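PDB 2BBD: coat protein from Sulfolobus turreted icosahedral virus, which is the major capsid protein building the shell of an archaeal virus, with a fold pointing to common ancestry with capsid proteins of eukaryotic and bacterial viruses. Local coordinates for residues G208-N220 against N301-L314. Sequence-based numbering, arbitrary orientation.
Sequences GQIYKRQLVYVIN and NQDNVYSLYVSYVL
Y211 drives the edge of its ring against the face of Y309 in an offset edge-to-face pair, the planes 85° apart and CE1 of Y211 3.5 Å from CD1 of Y309. Over a face of the Y211 ring sits the hydroxyl of S311, which donates to an in-plane lone pair of the Q209 amide (OG to OE1, 2.8 Å). Further along this buried face, the extended side chain of Q214 runs beside Y309, its amide 16° from the ring plane; S307 OG gives OE1 of Q214 a 2.9 Å bond, while NE2 is hydrogen-bonded to the Y233 hydroxyl. Y295 of strand 293-299 packs on Q214, S307 and Y309, so the tight side faces the other sheet of a β-sandwich, consistent with the second jelly roll of a double jelly-roll capsid protein. Strands 210-219 and 303-313 are antiparallel neighbours here, interrupted by a classic β bulge: K212 N and R213 N both donate to V310 O, at 3.0 and 3.2 Å respectively. The opposite face is more open at R213, V310, I219, N304, Y306 and Y312, though Y217 and I210 on it are buried. CG of Y217 lies between its backbone N and carbonyl carbon (chi1 58°), carrying the ring over Y306 CB in a CH-pi contact, 3.5 Å from CB to centroid. Near the start of strand 210-219, I210 CB makes another over the Y312 ring; beside the bulge, R213 lies alongside V310. Y217 OH is hydrogen-bonded to E187, and R213 salt-bridges D274.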
loop_
_atom_site.group_PDB
_atom_site.type_symbol
_atom_site.label_atom_id
_atom_site.label_comp_id
_atom_site.label_asym_id
_atom_site.label_seq_id
_atom_site.Cartn_x
_atom_site.Cartn_y
_atom_site.Cartn_z
ATOM N N GLY A 208 17.063 7.530 2.998
ATOM C CA GLY A 208 17.471 6.241 2.469
ATOM C C GLY A 208 16.527 5.701 1.412
ATOM O O GLY A 208 16.658 4.558 0.967
ATOM N N GLN A 209 15.561 6.517 1.011
ATOM C CA GLN A 209 14.608 6.101 -0.008
ATOM C C GLN A 209 14.092 7.319 -0.763
ATOM O O GLN A 209 14.290 8.459 -0.342
ATOM C CB GLN A 209 13.434 5.342 0.632
ATOM C CG GLN A 209 12.633 6.162 1.634
ATOM C CD GLN A 209 11.564 5.347 2.364
ATOM O OE1 GLN A 209 10.393 5.356 1.984
ATOM N NE2 GLN A 209 11.974 4.634 3.413
ATOM N N ILE A 210 13.436 7.061 -1.887
ATOM C CA ILE A 210 12.870 8.106 -2.719
ATOM C C ILE A 210 11.352 7.990 -2.578
ATOM O O ILE A 210 10.776 6.949 -2.901
ATOM C CB ILE A 210 13.306 7.903 -4.186
ATOM C CG1 ILE A 210 14.840 7.958 -4.267
ATOM C CG2 ILE A 210 12.694 8.970 -5.077
ATOM C CD1 ILE A 210 15.421 7.462 -5.569
ATOM N N TYR A 211 10.718 9.054 -2.076
ATOM C CA TYR A 211 9.268 9.087 -1.857
ATOM C C TYR A 211 8.479 9.530 -3.077
ATOM O O TYR A 211 8.690 10.617 -3.616
ATOM C CB TYR A 211 8.942 10.013 -0.681
ATOM C CG TYR A 211 9.423 9.489 0.650
ATOM C CD1 TYR A 211 8.541 8.886 1.547
ATOM C CD2 TYR A 211 10.772 9.565 1.005
ATOM C CE1 TYR A 211 8.988 8.373 2.762
ATOM C CE2 TYR A 211 11.227 9.056 2.219
ATOM C CZ TYR A 211 10.331 8.459 3.087
ATOM O OH TYR A 211 10.787 7.930 4.272
ATOM N N LYS A 212 7.563 8.679 -3.516
ATOM C CA LYS A 212 6.746 9.007 -4.669
ATOM C C LYS A 212 5.410 9.570 -4.185
ATOM O O LYS A 212 5.020 10.672 -4.560
ATOM C CB LYS A 212 6.531 7.764 -5.538
ATOM C CG LYS A 212 5.668 8.016 -6.755
ATOM C CD LYS A 212 5.542 6.763 -7.618
ATOM C CE LYS A 212 4.588 6.993 -8.776
ATOM N NZ LYS A 212 4.280 5.731 -9.515
ATOM N N ARG A 213 4.704 8.818 -3.350
ATOM C CA ARG A 213 3.435 9.308 -2.836
ATOM C C ARG A 213 3.133 8.754 -1.456
ATOM O O ARG A 213 3.616 7.681 -1.075
ATOM C CB ARG A 213 2.295 8.978 -3.801
ATOM C CG ARG A 213 2.012 7.508 -3.969
ATOM C CD ARG A 213 1.004 7.300 -5.072
ATOM N NE ARG A 213 1.452 7.948 -6.299
ATOM C CZ ARG A 213 1.114 7.551 -7.521
ATOM N NH1 ARG A 213 0.319 6.501 -7.686
ATOM N NH2 ARG A 213 1.581 8.199 -8.582
ATOM N N GLN A 214 2.343 9.509 -0.702
ATOM C CA GLN A 214 1.984 9.118 0.645
ATOM C C GLN A 214 0.481 9.054 0.826
ATOM O O GLN A 214 -0.230 10.030 0.552
ATOM C CB GLN A 214 2.565 10.116 1.637
ATOM C CG GLN A 214 2.313 9.777 3.092
ATOM C CD GLN A 214 2.621 10.939 4.006
ATOM O OE1 GLN A 214 2.698 10.788 5.230
ATOM N NE2 GLN A 214 2.791 12.119 3.416
ATOM N N LEU A 215 0.001 7.899 1.274
ATOM C CA LEU A 215 -1.416 7.718 1.539
ATOM C C LEU A 215 -1.593 7.888 3.034
ATOM O O LEU A 215 -0.935 7.218 3.827
ATOM C CB LEU A 215 -1.898 6.322 1.138
ATOM C CG LEU A 215 -3.252 5.945 1.773
ATOM C CD1 LEU A 215 -4.338 6.937 1.337
ATOM C CD2 LEU A 215 -3.634 4.514 1.382
ATOM N N VAL A 216 -2.471 8.802 3.418
ATOM C CA VAL A 216 -2.721 9.038 4.823
ATOM C C VAL A 216 -4.192 8.868 5.129
ATOM O O VAL A 216 -5.042 9.407 4.423
ATOM C CB VAL A 216 -2.333 10.472 5.248
ATOM C CG1 VAL A 216 -2.609 10.655 6.748
ATOM C CG2 VAL A 216 -0.868 10.746 4.910
ATOM N N TYR A 217 -4.489 8.098 6.169
ATOM C CA TYR A 217 -5.867 7.935 6.593
ATOM C C TYR A 217 -5.890 7.959 8.106
ATOM O O TYR A 217 -4.920 7.580 8.759
ATOM C CB TYR A 217 -6.518 6.663 6.039
ATOM C CG TYR A 217 -5.840 5.363 6.385
ATOM C CD1 TYR A 217 -4.730 4.925 5.669
ATOM C CD2 TYR A 217 -6.347 4.541 7.388
ATOM C CE1 TYR A 217 -4.143 3.689 5.934
ATOM C CE2 TYR A 217 -5.764 3.297 7.668
ATOM C CZ TYR A 217 -4.663 2.877 6.932
ATOM O OH TYR A 217 -4.088 1.645 7.181
ATOM N N VAL A 218 -7.000 8.435 8.652
ATOM C CA VAL A 218 -7.145 8.587 10.088
ATOM C C VAL A 218 -8.329 7.811 10.661
ATOM O O VAL A 218 -9.405 7.772 10.076
ATOM C CB VAL A 218 -7.278 10.093 10.418
ATOM C CG1 VAL A 218 -7.312 10.302 11.896
ATOM C CG2 VAL A 218 -6.105 10.848 9.802
ATOM N N ILE A 219 -8.122 7.197 11.818
ATOM C CA ILE A 219 -9.169 6.414 12.453
ATOM C C ILE A 219 -9.697 7.064 13.728
ATOM O O ILE A 219 -8.936 7.392 14.645
ATOM C CB ILE A 219 -8.664 4.995 12.827
ATOM C CG1 ILE A 219 -8.158 4.258 11.584
ATOM C CG2 ILE A 219 -9.784 4.210 13.498
ATOM C CD1 ILE A 219 -9.195 4.046 10.496
ATOM N N ASN A 220 -11.013 7.229 13.774
ATOM C CA ASN A 220 -11.709 7.808 14.922
ATOM C C ASN A 220 -12.241 6.604 15.717
ATOM O O ASN A 220 -12.812 5.681 15.133
ATOM C CB ASN A 220 -12.852 8.699 14.409
ATOM C CG ASN A 220 -13.700 9.291 15.520
ATOM O OD1 ASN A 220 -14.429 8.579 16.214
ATOM N ND2 ASN A 220 -13.623 10.610 15.679
ATOM N N ASN A 301 -10.467 15.489 16.162
ATOM C CA ASN A 301 -10.523 14.571 17.305
ATOM C C ASN A 301 -9.169 13.871 17.465
ATOM O O ASN A 301 -8.377 13.812 16.523
ATOM C CB ASN A 301 -11.610 13.498 17.088
ATOM C CG ASN A 301 -13.042 14.046 17.228
ATOM O OD1 ASN A 301 -13.420 14.541 18.283
ATOM N ND2 ASN A 301 -13.837 13.944 16.159
ATOM N N GLN A 302 -8.898 13.346 18.656
ATOM C CA GLN A 302 -7.643 12.637 18.863
ATOM C C GLN A 302 -7.826 11.285 18.188
ATOM O O GLN A 302 -8.672 10.489 18.596
ATOM C CB GLN A 302 -7.356 12.443 20.350
ATOM C CG GLN A 302 -6.027 11.736 20.610
ATOM C CD GLN A 302 -5.637 11.732 22.075
ATOM O OE1 GLN A 302 -5.614 12.778 22.723
ATOM N NE2 GLN A 302 -5.322 10.555 22.603
ATOM N N ASP A 303 -7.042 11.035 17.144
ATOM C CA ASP A 303 -7.158 9.785 16.405
ATOM C C ASP A 303 -5.824 9.097 16.193
ATOM O O ASP A 303 -4.765 9.615 16.550
ATOM C CB ASP A 303 -7.752 10.015 15.008
ATOM C CG ASP A 303 -9.035 10.823 15.025
ATOM O OD1 ASP A 303 -9.878 10.600 15.915
ATOM O OD2 ASP A 303 -9.199 11.671 14.123
ATOM N N ASN A 304 -5.894 7.920 15.584
ATOM C CA ASN A 304 -4.696 7.184 15.255
ATOM C C ASN A 304 -4.498 7.435 13.764
ATOM O O ASN A 304 -5.454 7.405 12.986
ATOM C CB ASN A 304 -4.878 5.706 15.583
ATOM C CG ASN A 304 -4.902 5.452 17.084
ATOM O OD1 ASN A 304 -4.214 6.134 17.845
ATOM N ND2 ASN A 304 -5.683 4.471 17.512
ATOM N N VAL A 305 -3.260 7.726 13.383
ATOM C CA VAL A 305 -2.926 8.028 12.002
ATOM C C VAL A 305 -2.110 6.934 11.320
ATOM O O VAL A 305 -1.197 6.359 11.910
ATOM C CB VAL A 305 -2.128 9.353 11.923
ATOM C CG1 VAL A 305 -1.887 9.739 10.462
ATOM C CG2 VAL A 305 -2.881 10.460 12.689
ATOM N N TYR A 306 -2.432 6.680 10.060
ATOM C CA TYR A 306 -1.732 5.671 9.283
ATOM C C TYR A 306 -1.180 6.247 8.003
ATOM O O TYR A 306 -1.901 6.861 7.221
ATOM C CB TYR A 306 -2.674 4.517 8.985
ATOM C CG TYR A 306 -3.099 3.838 10.252
ATOM C CD1 TYR A 306 -2.266 2.911 10.878
ATOM C CD2 TYR A 306 -4.297 4.180 10.873
ATOM C CE1 TYR A 306 -2.618 2.347 12.087
ATOM C CE2 TYR A 306 -4.655 3.630 12.080
ATOM C CZ TYR A 306 -3.816 2.712 12.688
ATOM O OH TYR A 306 -4.172 2.179 13.904
ATOM N N SER A 307 0.117 6.045 7.803
ATOM C CA SER A 307 0.791 6.546 6.622
ATOM C C SER A 307 1.410 5.410 5.799
ATOM O O SER A 307 2.319 4.709 6.260
ATOM C CB SER A 307 1.879 7.532 7.037
ATOM O OG SER A 307 2.606 7.983 5.919
ATOM N N LEU A 308 0.903 5.231 4.586
ATOM C CA LEU A 308 1.417 4.204 3.688
ATOM C C LEU A 308 2.284 4.906 2.649
ATOM O O LEU A 308 1.785 5.647 1.787
ATOM C CB LEU A 308 0.264 3.451 3.016
ATOM C CG LEU A 308 0.627 2.199 2.203
ATOM C CD1 LEU A 308 -0.628 1.376 1.955
ATOM C CD2 LEU A 308 1.270 2.589 0.892
ATOM N N TYR A 309 3.586 4.670 2.744
ATOM C CA TYR A 309 4.557 5.278 1.838
ATOM C C TYR A 309 4.877 4.493 0.578
ATOM O O TYR A 309 5.411 3.381 0.633
ATOM C CB TYR A 309 5.859 5.526 2.584
ATOM C CG TYR A 309 5.741 6.561 3.663
ATOM C CD1 TYR A 309 5.615 7.909 3.346
ATOM C CD2 TYR A 309 5.787 6.196 5.003
ATOM C CE1 TYR A 309 5.549 8.867 4.341
ATOM C CE2 TYR A 309 5.720 7.141 6.003
ATOM C CZ TYR A 309 5.604 8.474 5.669
ATOM O OH TYR A 309 5.559 9.415 6.661
ATOM N N VAL A 310 4.549 5.068 -0.567
ATOM C CA VAL A 310 4.878 4.410 -1.809
ATOM C C VAL A 310 6.225 4.999 -2.216
ATOM O O VAL A 310 6.286 6.057 -2.840
ATOM C CB VAL A 310 3.827 4.677 -2.895
ATOM C CG1 VAL A 310 4.254 4.018 -4.183
ATOM C CG2 VAL A 310 2.466 4.127 -2.451
ATOM N N SER A 311 7.296 4.312 -1.828
ATOM C CA SER A 311 8.659 4.742 -2.119
ATOM C C SER A 311 9.463 3.652 -2.840
ATOM O O SER A 311 9.006 2.518 -2.989
ATOM C CB SER A 311 9.380 5.100 -0.814
ATOM O OG SER A 311 8.704 6.122 -0.096
ATOM N N TYR A 312 10.664 4.014 -3.289
ATOM C CA TYR A 312 11.562 3.077 -3.954
ATOM C C TYR A 312 13.014 3.430 -3.641
ATOM O O TYR A 312 13.315 4.534 -3.182
ATOM C CB TYR A 312 11.341 3.059 -5.469
ATOM C CG TYR A 312 11.465 4.399 -6.155
ATOM C CD1 TYR A 312 10.374 5.266 -6.233
ATOM C CD2 TYR A 312 12.669 4.792 -6.744
ATOM C CE1 TYR A 312 10.474 6.484 -6.879
ATOM C CE2 TYR A 312 12.780 6.019 -7.399
ATOM C CZ TYR A 312 11.678 6.860 -7.459
ATOM O OH TYR A 312 11.773 8.083 -8.079
ATOM N N VAL A 313 13.906 2.477 -3.882
ATOM C CA VAL A 313 15.319 2.662 -3.612
ATOM C C VAL A 313 16.126 2.124 -4.777
ATOM O O VAL A 313 15.742 1.130 -5.400
ATOM C CB VAL A 313 15.750 1.891 -2.339
ATOM C CG1 VAL A 313 17.265 1.965 -2.167
ATOM C CG2 VAL A 313 15.055 2.458 -1.123
ATOM N N LEU A 314 17.236 2.792 -5.073
ATOM C CA LEU A 314 18.133 2.360 -6.142
ATOM C C LEU A 314 19.299 1.678 -5.442
ATOM O O LEU A 314 20.091 2.331 -4.765
ATOM C CB LEU A 314 18.655 3.550 -6.942
ATOM C CG LEU A 314 17.624 4.512 -7.529
ATOM C CD1 LEU A 314 18.341 5.431 -8.512
ATOM C CD2 LEU A 314 16.517 3.754 -8.235
#